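Local coordinates for protein dihydropyrimidine amidohydrolase (Dictyostelium discoideum, PDB 2FTW) that catalyses the reversible hydrolytic ring opening of dihydropyrimidines such as 5,6-dihydrouracil, the second step of reductive pyrimidine degradation, using two zinc ions per subunit, at residues Gln107-Ala112 and Glu146-Glu151; Asp114-Trp119 and Tyr128-Ala133; Lys179-Lys182 and Ile187-Val190. All coordinates share one frame; numbering follows the deposited sequence. Where two conformers were deposited one is given.

Contact 1: Gln107-Ala112 and Glu146-Glu151; sequences QSLLEA and EILVKE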
loop_
_atom_site.group_PDB
_atom_site.type_symbol
_atom_site.label_atom_id
_atom_site.label_comp_id
_atom_site.label_asym_id
_atom_site.label_seq_id
_atom_site.Cartn_x
_atom_site.Cartn_y
_atom_site.Cartn_z
ATOM N N GLN A 107 -0.933 -28.268 -33.835
ATOM C CA GLN A 107 -0.458 -27.681 -35.092
ATOM C C GLN A 107 0.937 -27.043 -34.960
ATOM O O GLN A 107 1.219 -26.355 -33.969
ATOM C CB GLN A 107 -1.445 -26.629 -35.615
ATOM C CG GLN A 107 -1.138 -26.178 -37.031
ATOM C CD GLN A 107 -1.877 -24.910 -37.457
ATOM O OE1 GLN A 107 -2.546 -24.259 -36.662
ATOM N NE2 GLN A 107 -1.736 -24.553 -38.728
ATOM N N SER A 108 1.789 -27.261 -35.969
ATOM C CA SER A 108 3.099 -26.581 -36.076
ATOM C C SER A 108 2.974 -25.053 -36.044
ATOM O O SER A 108 2.111 -24.474 -36.729
ATOM C CB SER A 108 3.794 -26.980 -37.380
ATOM O OG SER A 108 5.066 -26.380 -37.497
ATOM N N LEU A 109 3.845 -24.406 -35.268
ATOM C CA LEU A 109 3.858 -22.932 -35.169
ATOM C C LEU A 109 4.292 -22.293 -36.480
ATOM O O LEU A 109 3.801 -21.230 -36.860
ATOM C CB LEU A 109 4.821 -22.447 -34.077
ATOM C CG LEU A 109 4.816 -23.046 -32.674
ATOM C CD1 LEU A 109 5.702 -22.173 -31.782
ATOM C CD2 LEU A 109 3.421 -23.164 -32.081
ATOM N N LEU A 110 5.236 -22.944 -37.149
ATOM C CA LEU A 110 5.762 -22.465 -38.428
ATOM C C LEU A 110 4.701 -22.486 -39.522
ATOM O O LEU A 110 4.621 -21.571 -40.308
ATOM C CB LEU A 110 6.968 -23.306 -38.862
ATOM C CG LEU A 110 8.155 -23.377 -37.888
ATOM C CD1 LEU A 110 9.197 -24.393 -38.366
ATOM C CD2 LEU A 110 8.790 -22.009 -37.720
ATOM N N GLU A 111 3.911 -23.547 -39.572
ATOM C CA GLU A 111 2.813 -23.662 -40.521
ATOM C C GLU A 111 1.718 -22.639 -40.220
ATOM O O GLU A 111 1.110 -22.085 -41.134
ATOM C CB GLU A 111 2.237 -25.089 -40.490
ATOM C CG GLU A 111 3.229 -26.164 -40.974
ATOM C CD GLU A 111 2.755 -27.606 -40.734
ATOM O OE1 GLU A 111 1.571 -27.821 -40.363
ATOM O OE2 GLU A 111 3.578 -28.534 -40.910
ATOM N N ALA A 112 1.477 -22.399 -38.934
ATOM C CA ALA A 112 0.504 -21.401 -38.486
ATOM C C ALA A 112 1.022 -19.998 -38.796
ATOM O O ALA A 112 0.289 -19.171 -39.345
ATOM C CB ALA A 112 0.215 -21.561 -36.998
ATOM N N GLU A 146 12.783 -21.396 -31.732
ATOM C CA GLU A 146 14.123 -20.955 -32.130
ATOM C C GLU A 146 14.168 -20.511 -33.598
ATOM O O GLU A 146 14.810 -19.516 -33.923
ATOM C CB GLU A 146 15.159 -22.050 -31.826
ATOM C CG GLU A 146 16.549 -21.816 -32.404
ATOM C CD GLU A 146 17.602 -22.755 -31.831
ATOM O OE1 GLU A 146 17.366 -23.364 -30.764
ATOM O OE2 GLU A 146 18.679 -22.883 -32.456
ATOM N N ILE A 147 13.462 -21.223 -34.473
ATOM C CA ILE A 147 13.447 -20.873 -35.886
ATOM C C ILE A 147 12.689 -19.559 -36.085
ATOM O O ILE A 147 13.113 -18.693 -36.840
ATOM C CB ILE A 147 12.838 -21.999 -36.756
ATOM C CG1 ILE A 147 13.739 -23.238 -36.729
ATOM C CG2 ILE A 147 12.660 -21.539 -38.205
ATOM C CD1 ILE A 147 13.084 -24.513 -37.298
ATOM N N LEU A 148 11.563 -19.422 -35.404
ATOM C CA LEU A 148 10.782 -18.201 -35.465
ATOM C C LEU A 148 11.645 -16.986 -35.094
ATOM O O LEU A 148 11.679 -15.995 -35.811
ATOM C CB LEU A 148 9.564 -18.283 -34.529
ATOM C CG LEU A 148 8.169 -18.710 -35.030
ATOM C CD1 LEU A 148 7.980 -18.561 -36.544
ATOM C CD2 LEU A 148 7.803 -20.104 -34.598
ATOM N N VAL A 149 12.355 -17.087 -33.977
ATOM C CA VAL A 149 13.144 -15.972 -33.471
ATOM C C VAL A 149 14.345 -15.676 -34.372
ATOM O O VAL A 149 14.661 -14.508 -34.625
ATOM C CB VAL A 149 13.629 -16.227 -32.024
ATOM C CG1 VAL A 149 14.528 -15.116 -31.561
ATOM C CG2 VAL A 149 12.437 -16.360 -31.067
ATOM N N LYS A 150 15.004 -16.727 -34.854
ATOM C CA LYS A 150 16.263 -16.576 -35.592
ATOM C C LYS A 150 16.013 -16.222 -37.058
ATOM O O LYS A 150 16.740 -15.417 -37.636
ATOM C CB LYS A 150 17.098 -17.855 -35.484
ATOM N N GLU A 151 14.974 -16.819 -37.643
ATOM C CA GLU A 151 14.705 -16.716 -39.078
ATOM C C GLU A 151 13.467 -15.893 -39.440
ATOM O O GLU A 151 13.428 -15.297 -40.511
ATOM C CB GLU A 151 14.543 -18.124 -39.682
ATOM C CG GLU A 151 15.839 -18.887 -39.868
#
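Leu110 pushes one of its methyls, CD2, into the fork of Leu148, so that CD2 lies 3.7 Å from Leu148 CD1 and 3.8 Å from Leu148 CD2. The two side chains lie alongside each other, running in opposite senses. On the outer side Ile147 crosses Leu110 at about a right angle, its CG2 3.9 Å from Leu110 CD2; with CG1 anti to the carbonyl carbon (chi1 -66°), its other branch also reaches Leu110, CD1 to CD1 at 4.0 Å. Further in, Leu109 is met through its stem, with CB 3.8 Å from Leu148 CD2. Branched aliphatic residues suit this seam, since their methyls can interlock without directional bonds.

The polar interactions flank the apolar ones. Ser108 is the N-cap of helix 109-121, and Glu144 of the facing helix 139-151 holds that helix start through two hydrogen bonds, OE2 to Ser108 OG and OE1 to Leu109 N. A carboxylate at a helix N-terminus probably also gains from the helix dipole.

Two neighbouring outer helices of the barrel are thus joined by dispersion forces and partial burial of methyls, the Ile147 side lying toward solvent, while the carboxylate of Glu144 supplies the directional link beside them.

Contact 2: Asp114-Trp119 and Tyr128-Ala133; sequences DQWKKW and YSLHVA
Trp116 and Leu130 make the apolar, tightly packed part of this contact: Trp116 CD1 lies 4.0 Å from Leu130 CD2, the methyl approaching the indole obliquely. Leu130 CD1 comes up beside the helix backbone, 4.2 Å from Lys117 N. Leucine suits this strand position because its two methyls can reach two successive helix residues, CD2 at Trp116 and CD1 beside Lys117. The indole is fixed from two more directions: its NE1 is hydrogen-bonded to Asp99 OD2 of strand 94-101, and Trp119 CZ3 lies 3.6 Å above one face of the Trp116 indole, offset toward its rim.

The other part is more polar and opens to solvent only at Lys117, Tyr128 itself being buried. Tyr128 takes the first torsion that sets CG between the backbone N and the carbonyl carbon (chi1 79°), and its ring reaches the helix with OH 3.4 Å from Lys117 CG. The two side chains cross at about a right angle, the tyrosine meeting the aliphatic stem of the lysine. Both polar ends turn to Asp121: Tyr128 OH is hydrogen-bonded to OD1, and Lys117 NZ forms a salt bridge with OD2.

Segment 114-119 runs nearly antiparallel to strand segment 128-132 (159°), the axes 9.9 Å apart at closest approach; helix 109-121 is the crossover of the beta-alpha-beta unit whose parallel strands, 94-101 and 127-132, are neighbours in the barrel.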
loop_
_atom_site.group_PDB
_atom_site.type_symbol
_atom_site.label_atom_id
_atom_site.label_comp_id
_atom_site.label_asym_id
_atom_site.label_seq_id
_atom_site.Cartn_x
_atom_site.Cartn_y
_atom_site.Cartn_z
ATOM N N ASP A 114 3.113 -19.309 -41.193
ATOM C CA ASP A 114 3.080 -19.176 -42.651
ATOM C C ASP A 114 1.690 -18.758 -43.108
ATOM O O ASP A 114 1.547 -17.942 -44.010
ATOM C CB ASP A 114 3.461 -20.492 -43.352
ATOM C CG ASP A 114 4.963 -20.727 -43.393
ATOM O OD1 ASP A 114 5.734 -19.840 -42.975
ATOM O OD2 ASP A 114 5.379 -21.811 -43.853
ATOM N N GLN A 115 0.665 -19.319 -42.474
ATOM C CA GLN A 115 -0.698 -19.000 -42.848
ATOM C C GLN A 115 -0.953 -17.521 -42.570
ATOM O O GLN A 115 -1.446 -16.802 -43.441
ATOM C CB GLN A 115 -1.701 -19.890 -42.105
ATOM C CG GLN A 115 -3.157 -19.664 -42.500
ATOM C CD GLN A 115 -3.431 -19.969 -43.966
ATOM O OE1 GLN A 115 -3.900 -21.074 -44.322
ATOM N NE2 GLN A 115 -3.132 -18.996 -44.834
ATOM N N TRP A 116 -0.580 -17.076 -41.371
ATOM C CA TRP A 116 -0.843 -15.705 -40.941
ATOM C C TRP A 116 -0.181 -14.675 -41.847
ATOM O O TRP A 116 -0.848 -13.757 -42.323
ATOM C CB TRP A 116 -0.452 -15.493 -39.470
ATOM C CG TRP A 116 -1.649 -15.277 -38.576
ATOM C CD1 TRP A 116 -2.140 -14.083 -38.164
ATOM C CD2 TRP A 116 -2.513 -16.278 -38.034
ATOM N NE1 TRP A 116 -3.255 -14.265 -37.384
ATOM C CE2 TRP A 116 -3.506 -15.609 -37.284
ATOM C CE3 TRP A 116 -2.542 -17.681 -38.096
ATOM C CZ2 TRP A 116 -4.512 -16.289 -36.599
ATOM C CZ3 TRP A 116 -3.536 -18.355 -37.417
ATOM C CH2 TRP A 116 -4.518 -17.660 -36.686
ATOM N N LYS A 117 1.110 -14.868 -42.115
ATOM C CA LYS A 117 1.881 -13.949 -42.949
ATOM C C LYS A 117 1.354 -13.862 -44.379
ATOM O O LYS A 117 1.473 -12.829 -45.020
ATOM C CB LYS A 117 3.359 -14.354 -42.964
ATOM C CG LYS A 117 4.278 -13.268 -43.475
ATOM C CD LYS A 117 5.740 -13.659 -43.406
ATOM C CE LYS A 117 6.639 -12.536 -43.898
ATOM N NZ LYS A 117 6.260 -12.065 -45.275
ATOM N N LYS A 118 0.796 -14.955 -44.883
ATOM C CA LYS A 118 0.209 -14.981 -46.221
ATOM C C LYS A 118 -1.074 -14.147 -46.274
ATOM O O LYS A 118 -1.265 -13.367 -47.208
ATOM C CB LYS A 118 -0.078 -16.427 -46.632
ATOM C CG LYS A 118 -0.490 -16.613 -48.088
ATOM N N TRP A 119 -1.945 -14.314 -45.274
ATOM C CA TRP A 119 -3.166 -13.504 -45.159
ATOM C C TRP A 119 -2.883 -12.002 -45.109
ATOM O O TRP A 119 -3.587 -11.216 -45.741
ATOM C CB TRP A 119 -3.947 -13.874 -43.897
ATOM C CG TRP A 119 -4.627 -15.189 -43.935
ATOM C CD1 TRP A 119 -5.111 -15.836 -45.032
ATOM C CD2 TRP A 119 -4.951 -16.002 -42.814
ATOM N NE1 TRP A 119 -5.693 -17.015 -44.670
ATOM C CE2 TRP A 119 -5.617 -17.143 -43.307
ATOM C CE3 TRP A 119 -4.748 -15.880 -41.435
ATOM C CZ2 TRP A 119 -6.070 -18.163 -42.473
ATOM C CZ3 TRP A 119 -5.205 -16.897 -40.604
ATOM C CH2 TRP A 119 -5.852 -18.025 -41.129
ATOM N N TYR A 128 3.306 -4.103 -40.528
ATOM C CA TYR A 128 2.865 -4.973 -39.454
ATOM C C TYR A 128 3.958 -5.940 -38.981
ATOM O O TYR A 128 5.027 -6.060 -39.570
ATOM C CB TYR A 128 1.618 -5.755 -39.886
ATOM C CG TYR A 128 1.929 -6.940 -40.781
ATOM C CD1 TYR A 128 2.324 -6.755 -42.108
ATOM C CD2 TYR A 128 1.847 -8.242 -40.293
ATOM C CE1 TYR A 128 2.628 -7.843 -42.924
ATOM C CE2 TYR A 128 2.152 -9.330 -41.092
ATOM C CZ TYR A 128 2.540 -9.126 -42.405
ATOM O OH TYR A 128 2.823 -10.216 -43.188
ATOM N N SER A 129 3.672 -6.625 -37.893
ATOM C CA SER A 129 4.489 -7.765 -37.486
ATOM C C SER A 129 3.608 -8.738 -36.694
ATOM O O SER A 129 2.397 -8.513 -36.570
ATOM C CB SER A 129 5.714 -7.272 -36.695
ATOM O OG SER A 129 6.709 -8.272 -36.613
ATOM N N LEU A 130 4.203 -9.814 -36.174
ATOM C CA LEU A 130 3.438 -10.931 -35.605
ATOM C C LEU A 130 4.028 -11.516 -34.305
ATOM O O LEU A 130 5.244 -11.827 -34.255
ATOM C CB LEU A 130 3.381 -12.057 -36.637
ATOM C CG LEU A 130 2.673 -11.812 -37.969
ATOM C CD1 LEU A 130 3.123 -12.849 -38.993
ATOM C CD2 LEU A 130 1.147 -11.835 -37.784
ATOM N N HIS A 131 3.173 -11.676 -33.281
ATOM C CA HIS A 131 3.488 -12.517 -32.105
ATOM C C HIS A 131 3.002 -13.940 -32.361
ATOM O O HIS A 131 2.086 -14.163 -33.148
ATOM C CB HIS A 131 2.785 -12.091 -30.803
ATOM C CG HIS A 131 2.657 -10.619 -30.584
ATOM N ND1 HIS A 131 3.683 -9.848 -30.091
ATOM C CD2 HIS A 131 1.585 -9.794 -30.693
ATOM C CE1 HIS A 131 3.266 -8.600 -29.955
ATOM N NE2 HIS A 131 1.994 -8.541 -30.311
ATOM N N VAL A 132 3.562 -14.895 -31.637
ATOM C CA VAL A 132 3.150 -16.286 -31.793
ATOM C C VAL A 132 2.641 -16.819 -30.453
ATOM O O VAL A 132 3.346 -16.783 -29.443
ATOM C CB VAL A 132 4.287 -17.141 -32.383
ATOM C CG1 VAL A 132 3.831 -18.571 -32.626
ATOM C CG2 VAL A 132 4.754 -16.531 -33.690
ATOM N N ALA A 133 1.394 -17.281 -30.442
ATOM C CA ALA A 133 0.825 -17.875 -29.236
ATOM C C ALA A 133 1.274 -19.325 -29.099
ATOM O O ALA A 133 1.363 -20.059 -30.091
ATOM C CB ALA A 133 -0.712 -17.783 -29.243
#

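Contact 3: Lys179-Lys182 and Ile187-Val190; sequences KRCK and IAQV
Cys181 directs its sulfur at the start of strand 188-190, where SG lies 4.1 Å from Ala188 CB and 4.2 Å from Ile187 O. The first is a plain apolar touch and the second a van der Waals approach. With SG anti to the carbonyl carbon (chi1 -80°), the thiol extends from the helix toward the strand. Both Cys181 and Ala188 are small, which lets the backbones come close: their CA atoms are 6.3 Å apart. The first bond of the Ile187 side chain leads away from the helix, and this larger residue adds to the contact through its backbone, the carbonyl oxygen facing the sulfur while the side chain touches Tyr244 and Ser156.

Around this pair stand larger apolar groups, Met145 of helix 139-151 packing on Cys181 and Phe178, one turn earlier in helix 171-184, on Ala188. Further out, backbone hydrogen bonds hold the strand in place, Ile187 and Gln189 bonding to Phe157 and Ala188 to Pro242 and Tyr244 on the other flank. His191, a ligand of the second zinc ion, comes directly after this strand, and the carbamylated Lys158, which bridges both metals, directly after Phe157.

Small, uncharged side chains therefore seat a barrel helix against the strand that follows it through weak, undirected forces, while the backbone bonds set the position of the strand.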
loop_
_atom_site.group_PDB
_atom_site.type_symbol
_atom_site.label_atom_id
_atom_site.label_comp_id
_atom_site.label_asym_id
_atom_site.label_seq_id
_atom_site.Cartn_x
_atom_site.Cartn_y
_atom_site.Cartn_z
ATOM N N LYS A 179 11.592 -20.047 -19.548
ATOM C CA LYS A 179 13.034 -20.344 -19.656
ATOM C C LYS A 179 13.464 -20.363 -21.108
ATOM O O LYS A 179 14.555 -19.947 -21.434
ATOM C CB LYS A 179 13.376 -21.693 -19.046
ATOM C CG LYS A 179 13.321 -21.725 -17.559
ATOM C CD LYS A 179 13.427 -23.150 -17.070
ATOM C CE LYS A 179 14.864 -23.628 -17.012
ATOM N NZ LYS A 179 14.874 -25.073 -16.639
ATOM N N ARG A 180 12.589 -20.852 -21.976
ATOM C CA ARG A 180 12.873 -20.939 -23.406
ATOM C C ARG A 180 12.859 -19.547 -24.007
ATOM O O ARG A 180 13.738 -19.179 -24.794
ATOM C CB ARG A 180 11.850 -21.854 -24.087
ATOM C CG ARG A 180 12.118 -22.148 -25.556
ATOM C CD ARG A 180 13.537 -22.670 -25.790
ATOM N NE ARG A 180 13.685 -23.110 -27.174
ATOM C CZ ARG A 180 14.841 -23.391 -27.764
ATOM N NH1 ARG A 180 15.986 -23.276 -27.099
ATOM N NH2 ARG A 180 14.853 -23.775 -29.035
ATOM N N CYS A 181 11.879 -18.754 -23.606
ATOM C CA CYS A 181 11.858 -17.342 -23.976
ATOM C C CYS A 181 13.146 -16.633 -23.564
ATOM O O CYS A 181 13.740 -15.883 -24.363
ATOM C CB CYS A 181 10.655 -16.643 -23.356
ATOM S SG CYS A 181 9.117 -16.926 -24.278
ATOM N N LYS A 182 13.561 -16.858 -22.318
ATOM C CA LYS A 182 14.782 -16.258 -21.793
ATOM C C LYS A 182 15.970 -16.598 -22.696
ATOM O O LYS A 182 16.724 -15.726 -23.094
ATOM C CB LYS A 182 15.037 -16.739 -20.355
ATOM C CG LYS A 182 16.245 -16.125 -19.673
ATOM C CD LYS A 182 16.290 -16.498 -18.197
ATOM C CE LYS A 182 17.528 -15.935 -17.506
ATOM N NZ LYS A 182 17.584 -16.313 -16.063
ATOM N N ILE A 187 10.425 -11.755 -25.370
ATOM C CA ILE A 187 9.507 -11.419 -24.292
ATOM C C ILE A 187 8.391 -12.471 -24.197
ATOM O O ILE A 187 7.924 -13.030 -25.206
ATOM C CB ILE A 187 8.913 -9.980 -24.409
ATOM C CG1 ILE A 187 8.199 -9.589 -23.103
ATOM C CG2 ILE A 187 7.957 -9.866 -25.591
ATOM C CD1 ILE A 187 8.164 -8.075 -22.835
ATOM N N ALA A 188 7.993 -12.745 -22.958
ATOM C CA ALA A 188 6.944 -13.703 -22.649
ATOM C C ALA A 188 5.646 -12.964 -22.324
ATOM O O ALA A 188 5.541 -12.274 -21.286
ATOM C CB ALA A 188 7.365 -14.549 -21.471
ATOM N N GLN A 189 4.666 -13.095 -23.214
ATOM C CA GLN A 189 3.326 -12.530 -22.991
ATOM C C GLN A 189 2.385 -13.508 -22.279
ATOM O O GLN A 189 2.470 -14.712 -22.472
ATOM C CB GLN A 189 2.706 -12.124 -24.325
ATOM C CG GLN A 189 3.423 -11.007 -25.042
ATOM C CD GLN A 189 2.928 -10.841 -26.465
ATOM O OE1 GLN A 189 3.021 -11.766 -27.284
ATOM N NE2 GLN A 189 2.390 -9.683 -26.765
ATOM N N VAL A 190 1.451 -12.986 -21.498
ATOM C CA VAL A 190 0.554 -13.837 -20.719
ATOM C C VAL A 190 -0.905 -13.329 -20.755
ATOM O O VAL A 190 -1.163 -12.160 -20.437
ATOM C CB VAL A 190 1.064 -13.951 -19.246
ATOM C CG1 VAL A 190 0.265 -14.973 -18.466
ATOM C CG2 VAL A 190 2.545 -14.329 -19.203
#

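All three contacts belong to the (beta-alpha)8 barrel. Contact 2 is nested along the chain within the loop closed by contact 1, and contact 3 follows. Contacts 1 and 2 share helix 109-121, their centres 10 Å apart, and merge where Leu109 CD1 meets Val132 CG1 at 4.1 Å. Contact 3 lies about 15 Å from the centre of contact 1 and 18 Å from that of contact 2; a salt bridge between Glu146 OE1 and Arg180 NH2 (3.1 Å) ties helix 139-151 to helix 171-184. Successive helices are thus fastened to one another and to the strands inside them, building part of the barrel wall around the two zinc ions.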